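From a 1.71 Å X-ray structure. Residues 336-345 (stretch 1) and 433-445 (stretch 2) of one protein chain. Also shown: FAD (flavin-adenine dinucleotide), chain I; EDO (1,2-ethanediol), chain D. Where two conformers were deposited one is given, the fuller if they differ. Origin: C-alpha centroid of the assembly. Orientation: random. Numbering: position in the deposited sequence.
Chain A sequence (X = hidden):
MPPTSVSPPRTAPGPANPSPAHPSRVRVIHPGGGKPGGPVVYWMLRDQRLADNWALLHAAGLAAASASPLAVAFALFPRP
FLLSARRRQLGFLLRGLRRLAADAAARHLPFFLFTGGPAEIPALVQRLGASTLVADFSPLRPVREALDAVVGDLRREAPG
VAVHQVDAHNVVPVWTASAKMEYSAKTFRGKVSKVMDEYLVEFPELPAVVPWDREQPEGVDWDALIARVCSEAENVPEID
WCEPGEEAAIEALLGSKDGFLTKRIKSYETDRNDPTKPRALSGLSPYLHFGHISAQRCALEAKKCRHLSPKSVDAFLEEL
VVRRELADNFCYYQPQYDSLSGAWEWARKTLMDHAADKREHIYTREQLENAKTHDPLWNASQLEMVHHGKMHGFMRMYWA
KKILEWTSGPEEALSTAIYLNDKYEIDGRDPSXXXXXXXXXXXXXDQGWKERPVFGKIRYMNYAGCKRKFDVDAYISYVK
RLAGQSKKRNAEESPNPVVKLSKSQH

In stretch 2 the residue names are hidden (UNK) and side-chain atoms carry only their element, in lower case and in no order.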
# COMPACT_ATOMS: atom_id res chain seq x y z
N GLN A 336 15.78 -5.35 -6.04
CA GLN A 336 15.34 -6.74 -6.08
C GLN A 336 14.55 -7.11 -4.82
O GLN A 336 14.84 -8.10 -4.13
CB GLN A 336 16.53 -7.68 -6.30
CG GLN A 336 17.11 -7.55 -7.69
CD GLN A 336 18.43 -8.30 -7.85
OE1 GLN A 336 18.47 -9.40 -8.40
NE2 GLN A 336 19.50 -7.71 -7.35
N TYR A 337 13.52 -6.31 -4.55
CA TYR A 337 12.79 -6.41 -3.29
C TYR A 337 11.81 -7.58 -3.27
O TYR A 337 11.24 -7.88 -2.22
CB TYR A 337 12.06 -5.10 -2.99
CG TYR A 337 11.15 -4.62 -4.10
CD1 TYR A 337 9.95 -5.28 -4.37
CD2 TYR A 337 11.49 -3.54 -4.89
CE1 TYR A 337 9.11 -4.86 -5.40
CE2 TYR A 337 10.67 -3.10 -5.92
CZ TYR A 337 9.49 -3.77 -6.17
OH TYR A 337 8.68 -3.32 -7.18
N ASP A 338 11.63 -8.25 -4.41
CA ASP A 338 10.68 -9.36 -4.51
C ASP A 338 11.37 -10.66 -4.91
O ASP A 338 10.76 -11.53 -5.52
CB ASP A 338 9.60 -9.04 -5.55
CG ASP A 338 10.18 -8.74 -6.94
OD1 ASP A 338 9.41 -8.79 -7.93
OD2 ASP A 338 11.40 -8.47 -7.05
N SER A 339 12.65 -10.79 -4.55
CA SER A 339 13.45 -11.95 -4.94
C SER A 339 14.45 -12.29 -3.84
O SER A 339 14.81 -11.44 -3.03
CB SER A 339 14.18 -11.64 -6.26
OG SER A 339 14.53 -12.84 -6.94
N LEU A 340 14.90 -13.54 -3.81
CA LEU A 340 15.82 -13.99 -2.76
C LEU A 340 17.08 -13.14 -2.78
O LEU A 340 17.71 -12.93 -1.76
CB LEU A 340 16.17 -15.47 -2.94
CG LEU A 340 17.18 -16.06 -1.96
CD1 LEU A 340 16.68 -15.94 -0.52
CD2 LEU A 340 17.48 -17.53 -2.30
N SER A 341 17.44 -12.62 -3.96
CA SER A 341 18.66 -11.85 -4.04
C SER A 341 18.57 -10.56 -3.21
O SER A 341 19.58 -10.01 -2.83
CB SER A 341 19.07 -11.57 -5.49
OG SER A 341 18.02 -10.91 -6.18
N GLY A 342 17.36 -10.13 -2.91
CA GLY A 342 17.14 -8.92 -2.14
C GLY A 342 17.26 -9.13 -0.64
O GLY A 342 17.31 -8.16 0.13
N ALA A 343 17.28 -10.39 -0.20
CA ALA A 343 17.49 -10.68 1.23
C ALA A 343 18.93 -10.41 1.68
O ALA A 343 19.85 -10.28 0.87
CB ALA A 343 17.07 -12.12 1.59
N TRP A 344 19.13 -10.31 3.00
CA TRP A 344 20.45 -10.09 3.56
C TRP A 344 21.34 -11.33 3.39
O TRP A 344 20.82 -12.44 3.31
CB TRP A 344 20.35 -9.68 5.03
CG TRP A 344 20.65 -8.22 5.30
CD1 TRP A 344 21.77 -7.72 5.91
CD2 TRP A 344 19.83 -7.09 4.98
NE1 TRP A 344 21.69 -6.35 5.99
CE2 TRP A 344 20.51 -5.94 5.43
CE3 TRP A 344 18.58 -6.94 4.38
CZ2 TRP A 344 19.99 -4.65 5.28
CZ3 TRP A 344 18.07 -5.66 4.22
CH2 TRP A 344 18.77 -4.53 4.67
N GLU A 345 22.66 -11.15 3.34
CA GLU A 345 23.57 -12.28 3.08
C GLU A 345 23.42 -13.45 4.07
O GLU A 345 23.48 -14.61 3.67
CB GLU A 345 25.03 -11.80 3.01
CG GLU A 345 25.96 -12.84 2.44
CD GLU A 345 27.41 -12.39 2.44
OE1 GLU A 345 28.24 -13.07 1.80
OE2 GLU A 345 27.72 -11.36 3.08
N UNK A 433 3.51 -5.78 1.22
CA UNK A 433 3.26 -7.16 0.83
C UNK A 433 4.53 -7.89 0.45
O UNK A 433 4.78 -9.01 0.90
N UNK A 434 5.35 -7.24 -0.38
CA UNK A 434 6.64 -7.80 -0.73
C UNK A 434 7.46 -7.98 0.52
O UNK A 434 8.07 -9.04 0.73
c UNK A 434 6.04 -5.62 -3.43
o UNK A 434 4.78 -6.52 -6.74
c UNK A 434 7.37 -6.89 -1.71
c UNK A 434 5.40 -6.60 -5.51
c UNK A 434 6.02 -7.77 -5.15
c UNK A 434 6.65 -7.86 -3.93
c UNK A 434 6.67 -6.78 -3.05
c UNK A 434 5.39 -5.52 -4.65
N UNK A 435 7.47 -6.96 1.37
CA UNK A 435 8.28 -7.01 2.58
C UNK A 435 7.77 -8.05 3.59
O UNK A 435 8.58 -8.72 4.22
c UNK A 435 9.18 -5.70 4.60
c UNK A 435 8.52 -5.61 3.20
c UNK A 435 9.44 -4.82 2.27
N UNK A 436 6.46 -8.20 3.72
CA UNK A 436 5.88 -9.23 4.58
C UNK A 436 6.29 -10.63 4.15
O UNK A 436 6.69 -11.46 4.98
N UNK A 437 6.21 -10.90 2.85
CA UNK A 437 6.63 -12.20 2.32
C UNK A 437 8.12 -12.41 2.53
O UNK A 437 8.56 -13.51 2.93
c UNK A 437 6.27 -12.31 0.83
s UNK A 437 4.48 -12.38 0.54
N UNK A 438 8.91 -11.35 2.29
CA UNK A 438 10.35 -11.42 2.52
C UNK A 438 10.69 -11.60 4.00
O UNK A 438 11.65 -12.28 4.34
s UNK A 438 12.27 -11.16 -0.36
c UNK A 438 11.06 -10.20 1.94
c UNK A 438 11.03 -10.11 0.44
c UNK A 438 13.76 -10.18 -0.10
N UNK A 439 9.92 -10.97 4.89
CA UNK A 439 10.19 -11.17 6.32
C UNK A 439 10.00 -12.65 6.67
O UNK A 439 10.80 -13.26 7.37
c UNK A 439 7.94 -12.46 9.31
c UNK A 439 9.44 -10.43 8.65
n UNK A 439 10.13 -10.06 10.76
c UNK A 439 8.88 -11.90 11.92
c UNK A 439 8.01 -12.93 11.69
c UNK A 439 8.82 -11.40 9.52
c UNK A 439 7.53 -13.22 10.41
c UNK A 439 9.25 -10.30 7.16
c UNK A 439 10.21 -9.64 9.46
c UNK A 439 9.28 -11.14 10.83
N UNK A 440 8.92 -13.22 6.15
CA UNK A 440 8.52 -14.57 6.51
C UNK A 440 9.46 -15.62 5.95
O UNK A 440 9.86 -16.55 6.65
o UNK A 440 6.21 -13.90 6.57
c UNK A 440 7.10 -14.83 5.98
N UNK A 441 9.82 -15.46 4.69
CA UNK A 441 10.46 -16.53 3.94
C UNK A 441 11.98 -16.35 3.93
O UNK A 441 12.71 -17.34 3.90
c UNK A 441 8.39 -17.09 2.64
c UNK A 441 9.84 -16.61 2.52
c UNK A 441 7.61 -17.09 1.36
c UNK A 441 10.64 -17.53 1.58
N UNK A 442 12.45 -15.10 4.01
CA UNK A 442 13.87 -14.76 3.85
C UNK A 442 14.43 -14.00 5.05
O UNK A 442 15.54 -13.48 4.98
c UNK A 442 14.09 -13.93 2.59
s UNK A 442 13.55 -14.75 1.12
N UNK A 443 13.67 -13.95 6.13
CA UNK A 443 14.09 -13.30 7.36
C UNK A 443 14.40 -11.82 7.25
O UNK A 443 15.13 -11.28 8.07
N UNK A 444 13.84 -11.15 6.24
CA UNK A 444 14.09 -9.72 6.05
C UNK A 444 13.63 -8.96 7.29
O UNK A 444 12.55 -9.23 7.81
c UNK A 444 13.34 -9.22 4.81
c UNK A 444 12.67 -7.30 3.28
c UNK A 444 13.52 -7.73 4.47
c UNK A 444 14.99 -7.41 4.22
N UNK A 445 14.47 -8.05 7.77
CA UNK A 445 14.17 -7.21 8.94
C UNK A 445 14.05 -8.01 10.24
O UNK A 445 13.62 -7.47 11.27
c UNK A 445 11.86 -5.26 6.66
c UNK A 445 12.89 -6.39 8.75
n UNK A 445 12.37 -4.42 5.70
n UNK A 445 13.98 -4.86 7.05
c UNK A 445 12.87 -5.55 7.52
c UNK A 445 13.64 -4.20 5.95
PA FAD I . -3.09 -3.12 11.99
O1A FAD I . -2.52 -4.08 12.98
O2A FAD I . -4.28 -2.34 12.49
O5B FAD I . -1.92 -2.14 11.51
C5B FAD I . -2.16 -0.80 11.15
C4B FAD I . -1.27 -0.40 9.97
O4B FAD I . 0.11 -0.57 10.27
C3B FAD I . -1.51 -1.28 8.76
O3B FAD I . -2.61 -0.84 8.01
C2B FAD I . -0.22 -1.10 8.01
O2B FAD I . -0.22 0.17 7.38
C1B FAD I . 0.79 -1.04 9.13
N9A FAD I . 1.37 -2.36 9.38
C8A FAD I . 0.96 -3.30 10.30
N7A FAD I . 1.79 -4.36 10.19
C5A FAD I . 2.71 -4.12 9.22
C6A FAD I . 3.79 -4.84 8.68
N6A FAD I . 4.18 -6.00 9.19
N1A FAD I . 4.55 -4.28 7.68
C2A FAD I . 4.25 -3.03 7.20
N3A FAD I . 3.19 -2.32 7.72
C4A FAD I . 2.45 -2.86 8.72
N1 FAD I . 0.51 -5.29 4.48
C2 FAD I . -0.09 -4.60 3.46
O2 FAD I . -0.42 -3.44 3.68
N3 FAD I . -0.28 -5.19 2.22
C4 FAD I . 0.11 -6.50 2.00
O4 FAD I . -0.06 -7.03 0.90
C4X FAD I . 0.73 -7.19 3.04
N5 FAD I . 1.13 -8.50 2.88
C5X FAD I . 1.76 -9.16 3.92
C6 FAD I . 2.19 -10.49 3.74
C7 FAD I . 2.82 -11.16 4.79
C7M FAD I . 3.29 -12.58 4.57
C8 FAD I . 3.01 -10.51 6.01
C8M FAD I . 3.67 -11.19 7.17
C9 FAD I . 2.56 -9.21 6.18
C9A FAD I . 1.94 -8.54 5.14
N10 FAD I . 1.50 -7.25 5.32
C10 FAD I . 0.91 -6.59 4.26
C1' FAD I . 1.67 -6.51 6.64
C2' FAD I . 0.47 -6.67 7.62
O2' FAD I . 0.04 -8.03 7.80
C3' FAD I . -0.76 -5.83 7.25
O3' FAD I . -0.36 -4.51 7.02
C4' FAD I . -1.84 -5.83 8.33
O4' FAD I . -2.27 -7.16 8.58
C5' FAD I . -3.00 -4.95 7.85
O5' FAD I . -4.18 -5.05 8.61
P FAD I . -4.62 -3.82 9.54
O1P FAD I . -4.63 -2.53 8.74
O2P FAD I . -5.96 -4.12 10.16
O3P FAD I . -3.43 -3.93 10.62
C1 EDO D . 16.18 -8.14 14.57
O1 EDO D . 15.83 -8.45 15.86
C2 EDO D . 15.34 -7.46 13.74
O2 EDO D . 13.99 -7.33 14.02
O HOH W 1 6.68 -4.64 -8.18
O HOH W 2 17.12 -10.99 4.96

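Position 433 has no side-chain atoms, so it is glycine. Its CA lies 3.2 Å from FAD N5, and a CB here would fall about 2.6 Å from FAD O4; Gly 433 lets the helix lie against the flavin.

Position 434 carries one carbon, then a six-carbon ring bearing one oxygen, one face of it met by the ring edge of Tyr 337 and its rim approached by Asp 338: tyrosine. The Tyr 337 and Tyr 434 ring centroids are 5.0 Å apart, planes at 62°, and Asp 338 CB comes within 3.6 Å of Tyr 434 CD2. The two hydroxyls share water 1, at 2.6 Å from Tyr 337 OH and 3.0 Å from Tyr 434 OH.

Position 435 has three carbons, one carrying two: valine, a compact, buried apolar residue that makes no close contact with stretch 1.

Position 436 again lacks a side chain and is glycine; a CB would fall about 2.4 Å from FAD C9.

Position 437, a carbon then sulfur, is cysteine, small and buried.

Position 438 is an unbranched chain of two carbons, sulfur and a carbon, lying against Tyr 337 O, Ser 339 O and Ala 343 N: methionine. Met 438 is flexible enough to fold through three m rotamers, bringing CE 3.4 Å from Ser 339 O and 3.5 Å from Ala 343 N, while CG lies 3.5 Å from Tyr 337 O.

Position 439 has one carbon and fused rings of eight carbons and one nitrogen: tryptophan, out of reach of stretch 1, so this contact does not explain the choice.

Position 440, a carbon then oxygen, is serine. Buried, Ser 440 satisfies its hydroxyl within the helix, OG donating to Gly 436 O at 3.0 Å.

Position 441 has four carbons, forked at the first, with one two-carbon arm: isoleucine, apolar and buried.

Position 442, a carbon and sulfur against Ala 343 and Leu 340, is cysteine. Its small side chain admits close packing: Ala 343 CB to Cys 442 CB is 3.6 Å, and Leu 340 CD1 to Cys 442 SG 3.7 Å.

Position 443 has no side chain; its positive phi favours glycine as the chain leaves the helix.

Position 444 has four carbons, forked at the second, against the Trp 344 ring: leucine. Its branched apolar end packs there, Leu 444 CD1 to Trp 344 CZ3 3.5 Å.

Position 445, one carbon and a five-membered ring with two nitrogens, is histidine, whose ND1 is hydrogen-bonded elsewhere in the structure.

The contact buries 488 Å² without a direct hydrogen bond. Tyr 434, Met 438 and Cys 442, spaced four apart, pack against stretch 1, and Leu 444 extends the apolar surface. Water 2 links Trp 344 N and Cys 442 O, both at 2.9 Å.

Stretch 2 (433-445) GYVGCMWSICGLH
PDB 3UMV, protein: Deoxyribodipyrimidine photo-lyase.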